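Local coordinates for putative cytosolic protein (Geobacillus zalihae, PDB 6AHX) that probably acts as a copper-responsive transcriptional repressor, sensing copper ions and controlling expression of a copper-resistance operon, at residues H32-I36 with Q52-V56. Numbering follows the deposited sequence.
Sequences HVRAI and QIAAV
Val56 sets its CG2 methyl against one face of the His32 imidazole, where helices 20-41 and 46-70 pack as an antiparallel hairpin, the helical core of the CsoR family of metal-sensitive repressors. The short segments cross at 163°, with axes 10.2 Å apart, and no hydrogen bond joins them.

The aromatic part is a CH-pi contact: Val56 CG2 lies 3.6 Å from the centroid of the His32 ring, almost on the ring normal. His32 reaches this place because its CG is anti to the backbone N (chi1 -165°), which carries the ring across to the other helix. Gln52 meets the same ring at its edge, its OE1 being 3.1 Å from His32 CE1; the amide plane is turned 49° from the imidazole. OE1 is also near NE2, but the angle is too poor for a hydrogen bond. With an alanine here, the Val56 CG2 methyl would probably lose the ring that lies over it, and Gln52 OE1 its contact with the ring edge.

Deeper in, the contact is mainly aliphatic. Ile36 and Val56 meet tip to tip, where Ile36 CD1 and Val56 CG2 are 3.5 Å apart, while Ile36 CG1 rests against Gln52 CB at 3.6 Å. Beside them Val33 CG2 touches Val56 CG1 at 3.9 Å. Val56 thus uses both branches, CG2 shared between the His32 ring and Ile36, CG1 turned to Val33. Leu60 of the second subunit packs on Val56 and Ile53, and Leu26 of the same second subunit packs on Val33, so this layer continues into the dimer interface. At the Ile53 side, the Ile36 and Ile53 side chains cross at about a right angle, with Ile36 CG2 4.1 Å from Ile53 CG1.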
ATOM      1  N   HIS A  32      -6.063  -1.847  -5.485  1.00 26.87           N
ATOM      2  CA  HIS A  32      -6.654  -0.847  -4.590  1.00 23.93           C
ATOM      3  C   HIS A  32      -5.814   0.430  -4.689  1.00 23.11           C
ATOM      4  O   HIS A  32      -6.341   1.514  -4.909  1.00 21.87           O
ATOM      5  CB  HIS A  32      -6.754  -1.473  -3.203  1.00 24.31           C
ATOM      6  CG  HIS A  32      -7.641  -0.750  -2.245  1.00 23.75           C
ATOM      7  ND1 HIS A  32      -8.175   0.503  -2.484  1.00 25.81           N
ATOM      8  CD2 HIS A  32      -8.006  -1.074  -1.008  1.00 20.99           C
ATOM      9  CE1 HIS A  32      -8.828   0.911  -1.426  1.00 22.48           C
ATOM     10  NE2 HIS A  32      -8.754  -0.040  -0.523  1.00 24.61           N
ATOM     11  N   VAL A  33      -4.517   0.305  -4.603  1.00 25.53           N
ATOM     12  CA  VAL A  33      -3.628   1.488  -4.772  1.00 26.59           C
ATOM     13  C   VAL A  33      -3.771   2.118  -6.163  1.00 26.40           C
ATOM     14  O   VAL A  33      -3.827   3.388  -6.278  1.00 23.75           O
ATOM     15  CB  VAL A  33      -2.117   1.219  -4.436  1.00 25.17           C
ATOM     16  CG1 VAL A  33      -1.332   2.528  -4.552  1.00 26.61           C
ATOM     17  CG2 VAL A  33      -1.899   0.690  -3.032  1.00 22.60           C
ATOM     18  N   ARG A  34      -3.897   1.245  -7.189  1.00 26.76           N
ATOM     19  CA  ARG A  34      -4.172   1.691  -8.539  1.00 29.31           C
ATOM     20  C   ARG A  34      -5.408   2.554  -8.591  1.00 30.22           C
ATOM     21  O   ARG A  34      -5.446   3.563  -9.301  1.00 30.49           O
ATOM     22  CB  ARG A  34      -4.345   0.516  -9.488  1.00 34.24           C
ATOM     23  CG  ARG A  34      -4.698   0.955 -10.918  1.00 40.12           C
ATOM     24  CD  ARG A  34      -4.385  -0.080 -12.026  1.00 45.84           C
ATOM     25  NE  ARG A  34      -4.754  -1.466 -11.667  1.00 50.11           N
ATOM     26  CZ  ARG A  34      -3.924  -2.463 -11.246  1.00 59.91           C
ATOM     27  NH1 ARG A  34      -4.449  -3.672 -10.955  1.00 61.10           N
ATOM     28  NH2 ARG A  34      -2.573  -2.305 -11.110  1.00 58.77           N
ATOM     29  N   ALA A  35      -6.426   2.172  -7.823  1.00 28.03           N
ATOM     30  CA  ALA A  35      -7.688   2.908  -7.824  1.00 27.04           C
ATOM     31  C   ALA A  35      -7.561   4.218  -7.147  1.00 28.18           C
ATOM     32  O   ALA A  35      -8.089   5.226  -7.636  1.00 28.04           O
ATOM     33  CB  ALA A  35      -8.787   2.079  -7.161  1.00 24.23           C
ATOM     34  N   ILE A  36      -6.812   4.207  -6.045  1.00 28.37           N
ATOM     35  CA  ILE A  36      -6.516   5.411  -5.273  1.00 27.09           C
ATOM     36  C   ILE A  36      -5.742   6.409  -6.109  1.00 27.53           C
ATOM     37  O   ILE A  36      -6.037   7.600  -6.096  1.00 27.65           O
ATOM     38  CB  ILE A  36      -5.770   5.124  -3.937  1.00 27.20           C
ATOM     39  CG1 ILE A  36      -6.590   4.198  -2.993  1.00 27.35           C
ATOM     40  CG2 ILE A  36      -5.448   6.453  -3.228  1.00 28.88           C
ATOM     41  CD1 ILE A  36      -5.857   3.786  -1.740  1.00 26.70           C
ATOM     42  N   GLN A  52      -9.273   5.728   1.820  1.00 25.24           N
ATOM     43  CA  GLN A  52      -8.790   4.556   1.101  1.00 23.91           C
ATOM     44  C   GLN A  52      -7.342   4.322   1.392  1.00 22.37           C
ATOM     45  O   GLN A  52      -6.966   3.161   1.564  1.00 23.75           O
ATOM     46  CB  GLN A  52      -9.060   4.675  -0.398  1.00 23.36           C
ATOM     47  CG  GLN A  52     -10.542   4.757  -0.734  1.00 24.19           C
ATOM     48  CD  GLN A  52     -11.390   3.629  -0.166  1.00 24.42           C
ATOM     49  OE1 GLN A  52     -10.913   2.537   0.144  1.00 23.35           O
ATOM     50  NE2 GLN A  52     -12.643   3.932   0.065  1.00 25.40           N
ATOM     51  N   ILE A  53      -6.564   5.386   1.610  1.00 20.89           N
ATOM     52  CA  ILE A  53      -5.195   5.170   2.004  1.00 20.38           C
ATOM     53  C   ILE A  53      -5.115   4.440   3.335  1.00 20.48           C
ATOM     54  O   ILE A  53      -4.254   3.561   3.557  1.00 18.38           O
ATOM     55  CB  ILE A  53      -4.390   6.471   2.041  1.00 22.52           C
ATOM     56  CG1 ILE A  53      -4.200   7.006   0.598  1.00 24.43           C
ATOM     57  CG2 ILE A  53      -2.986   6.241   2.616  1.00 23.54           C
ATOM     58  CD1 ILE A  53      -3.536   8.371   0.462  1.00 22.59           C
ATOM     59  N   ALA A  54      -5.932   4.885   4.269  1.00 20.71           N
ATOM     60  CA  ALA A  54      -5.943   4.254   5.564  1.00 20.64           C
ATOM     61  C   ALA A  54      -6.383   2.797   5.447  1.00 22.43           C
ATOM     62  O   ALA A  54      -5.824   1.929   6.112  1.00 25.26           O
ATOM     63  CB  ALA A  54      -6.829   4.986   6.489  1.00 20.46           C
ATOM     64  N   ALA A  55      -7.382   2.522   4.636  1.00 23.21           N
ATOM     65  CA  ALA A  55      -7.778   1.130   4.397  1.00 23.82           C
ATOM     66  C   ALA A  55      -6.636   0.266   3.833  1.00 23.28           C
ATOM     67  O   ALA A  55      -6.396  -0.814   4.301  1.00 24.63           O
ATOM     68  CB  ALA A  55      -8.954   1.111   3.482  1.00 23.01           C
ATOM     69  N   VAL A  56      -5.878   0.784   2.884  1.00 24.68           N
ATOM     70  CA  VAL A  56      -4.729   0.072   2.375  1.00 23.17           C
ATOM     71  C   VAL A  56      -3.644  -0.174   3.436  1.00 21.96           C
ATOM     72  O   VAL A  56      -3.074  -1.258   3.494  1.00 20.01           O
ATOM     73  CB  VAL A  56      -4.130   0.800   1.141  1.00 23.30           C
ATOM     74  CG1 VAL A  56      -2.826   0.133   0.710  1.00 24.76           C
ATOM     75  CG2 VAL A  56      -5.102   0.790  -0.038  1.00 23.41           C
TER